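PDB 1K68: phytochrome Response Regulator RcpA from Tolypothrix sp. PCC 7601, which probably relays signals from a cyanobacterial phytochrome as a CheY-like response regulator, taking up a phosphoryl group on an aspartate beside a magnesium ion. Local coordinates for residues K4-E9 with M41-Q46. Sequence-based numbering, arbitrary orientation.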
loop_
_atom_site.group_PDB
_atom_site.type_symbol
_atom_site.label_atom_id
_atom_site.label_comp_id
_atom_site.label_asym_id
_atom_site.label_seq_id
_atom_site.Cartn_x
_atom_site.Cartn_y
_atom_site.Cartn_z
ATOM N N LYS A 4 -0.057 6.614 -20.030
ATOM C CA LYS A 4 -1.215 6.315 -19.198
ATOM C C LYS A 4 -1.414 4.810 -19.038
ATOM O O LYS A 4 -1.345 4.059 -20.005
ATOM C CB LYS A 4 -2.499 6.909 -19.782
ATOM C CG LYS A 4 -3.735 6.515 -18.957
ATOM C CD LYS A 4 -5.050 6.891 -19.613
ATOM C CE LYS A 4 -5.336 8.378 -19.520
ATOM N NZ LYS A 4 -6.702 8.675 -20.036
ATOM N N ILE A 5 -1.675 4.389 -17.805
ATOM C CA ILE A 5 -1.904 2.991 -17.493
ATOM C C ILE A 5 -3.340 2.840 -17.012
ATOM O O ILE A 5 -3.779 3.550 -16.100
ATOM C CB ILE A 5 -0.945 2.516 -16.396
ATOM C CG1 ILE A 5 0.489 2.701 -16.866
ATOM C CG2 ILE A 5 -1.199 1.063 -16.069
ATOM C CD1 ILE A 5 1.493 2.527 -15.766
ATOM N N PHE A 6 -4.069 1.928 -17.645
ATOM C CA PHE A 6 -5.464 1.671 -17.303
ATOM C C PHE A 6 -5.530 0.363 -16.514
ATOM O O PHE A 6 -5.264 -0.716 -17.047
ATOM C CB PHE A 6 -6.290 1.579 -18.593
ATOM C CG PHE A 6 -7.774 1.610 -18.379
ATOM C CD1 PHE A 6 -8.373 2.655 -17.677
ATOM C CD2 PHE A 6 -8.584 0.619 -18.920
ATOM C CE1 PHE A 6 -9.754 2.710 -17.526
ATOM C CE2 PHE A 6 -9.969 0.665 -18.774
ATOM C CZ PHE A 6 -10.559 1.714 -18.077
ATOM N N LEU A 7 -5.864 0.481 -15.235
ATOM C CA LEU A 7 -5.966 -0.657 -14.340
ATOM C C LEU A 7 -7.425 -1.011 -14.113
ATOM O O LEU A 7 -8.190 -0.200 -13.577
ATOM C CB LEU A 7 -5.302 -0.326 -13.000
ATOM C CG LEU A 7 -5.475 -1.287 -11.816
ATOM C CD1 LEU A 7 -4.843 -2.650 -12.117
ATOM C CD2 LEU A 7 -4.824 -0.670 -10.587
ATOM N N VAL A 8 -7.807 -2.211 -14.553
ATOM C CA VAL A 8 -9.164 -2.715 -14.393
ATOM C C VAL A 8 -9.070 -3.762 -13.280
ATOM O O VAL A 8 -8.638 -4.896 -13.512
ATOM C CB VAL A 8 -9.681 -3.368 -15.693
ATOM C CG1 VAL A 8 -11.143 -3.761 -15.524
ATOM C CG2 VAL A 8 -9.520 -2.405 -16.870
ATOM N N GLU A 9 -9.473 -3.361 -12.073
ATOM C CA GLU A 9 -9.384 -4.204 -10.878
ATOM C C GLU A 9 -10.364 -3.729 -9.800
ATOM O O GLU A 9 -10.575 -2.532 -9.641
ATOM C CB GLU A 9 -7.957 -4.119 -10.340
ATOM C CG GLU A 9 -7.753 -4.661 -8.941
ATOM C CD GLU A 9 -7.857 -6.161 -8.888
ATOM O OE1 GLU A 9 -8.833 -6.667 -8.295
ATOM O OE2 GLU A 9 -6.961 -6.831 -9.448
ATOM N N MET A 41 -14.917 -1.205 -20.543
ATOM C CA MET A 41 -15.240 -1.055 -21.955
ATOM C C MET A 41 -15.754 0.341 -22.298
ATOM O O MET A 41 -15.384 0.902 -23.326
ATOM C CB MET A 41 -16.256 -2.114 -22.371
ATOM C CG MET A 41 -15.721 -3.535 -22.274
ATOM S SD MET A 41 -14.179 -3.703 -23.186
ATOM C CE MET A 41 -14.809 -3.682 -24.873
ATOM N N ALA A 42 -16.598 0.906 -21.442
ATOM C CA ALA A 42 -17.124 2.244 -21.694
ATOM C C ALA A 42 -15.966 3.237 -21.811
ATOM O O ALA A 42 -15.931 4.069 -22.721
ATOM C CB ALA A 42 -18.069 2.659 -20.566
ATOM N N TYR A 43 -15.014 3.135 -20.888
ATOM C CA TYR A 43 -13.852 4.015 -20.874
ATOM C C TYR A 43 -13.008 3.846 -22.134
ATOM O O TYR A 43 -12.600 4.831 -22.755
ATOM C CB TYR A 43 -12.993 3.726 -19.632
ATOM C CG TYR A 43 -11.862 4.705 -19.400
ATOM C CD1 TYR A 43 -11.977 5.729 -18.457
ATOM C CD2 TYR A 43 -10.677 4.616 -20.130
ATOM C CE1 TYR A 43 -10.938 6.637 -18.250
ATOM C CE2 TYR A 43 -9.636 5.519 -19.931
ATOM C CZ TYR A 43 -9.773 6.525 -18.993
ATOM O OH TYR A 43 -8.744 7.419 -18.809
ATOM N N LEU A 44 -12.743 2.598 -22.516
ATOM C CA LEU A 44 -11.922 2.332 -23.696
ATOM C C LEU A 44 -12.607 2.735 -25.000
ATOM O O LEU A 44 -11.940 3.111 -25.961
ATOM C CB LEU A 44 -11.521 0.856 -23.737
ATOM C CG LEU A 44 -10.616 0.417 -22.577
ATOM C CD1 LEU A 44 -10.414 -1.104 -22.599
ATOM C CD2 LEU A 44 -9.284 1.142 -22.681
ATOM N N ARG A 45 -13.933 2.656 -25.040
ATOM C CA ARG A 45 -14.653 3.048 -26.246
ATOM C C ARG A 45 -15.042 4.517 -26.161
ATOM O O ARG A 45 -15.799 5.017 -26.994
ATOM C CB ARG A 45 -15.907 2.195 -26.444
ATOM C CG ARG A 45 -15.643 0.741 -26.805
ATOM C CD ARG A 45 -16.937 0.056 -27.196
ATOM N NE ARG A 45 -16.783 -1.382 -27.397
ATOM C CZ ARG A 45 -15.973 -1.938 -28.291
ATOM N NH1 ARG A 45 -15.229 -1.174 -29.082
ATOM N NH2 ARG A 45 -15.913 -3.258 -28.397
ATOM N N GLN A 46 -14.515 5.209 -25.152
ATOM C CA GLN A 46 -14.800 6.627 -24.960
ATOM C C GLN A 46 -16.294 6.910 -25.082
ATOM O O GLN A 46 -16.708 7.786 -25.838
ATOM C CB GLN A 46 -14.032 7.457 -25.994
ATOM C CG GLN A 46 -12.525 7.457 -25.802
ATOM C CD GLN A 46 -11.786 8.067 -26.980
ATOM O OE1 GLN A 46 -10.580 8.292 -26.921
ATOM N NE2 GLN A 46 -12.508 8.327 -28.058
#
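Phe6 and Tyr43 form an offset stack between strand 4-8 and helix 37-44 of the CheY-like (beta/alpha)5 receiver fold. Their ring centroids are 4.4 Å apart and the planes tilt by 20°. The two side chains run past each other in opposite directions. Phe6 CE1 sits over one face of the Tyr43 ring, displaced toward its rim, 3.4 Å from Tyr43 CD2. Phe6 CZ reaches back over the root of the tyrosine, 3.5 Å from Tyr43 CB. Farther round the Phe6 ring, Leu44 approaches obliquely, with Leu44 CD2 3.9 Å from Phe6 CD2.

Lys4, two residues before Phe6 in the strand, has its side chain on the same side of the sheet. A bend at chi3 (-75°), in an otherwise anti chain, turns its end to the hydroxyl end of Tyr43. NZ arrives at the edge of the tyrosine ring, near its plane. Lys4 NZ donates to Tyr43 OH at 2.7 Å.

In the next shell, Ile59 of the neighbouring strand 58-60 touches both Phe6 and Leu44, and Tyr50 meets the Tyr43 ring at a steep angle. Strand 4-8 is an inner strand of the parallel sheet, and the magnesium ion is about 14 Å from the Phe6 side chain. The buried amine of Lys4 has a second hydrogen bond, from NZ to Ser54 O.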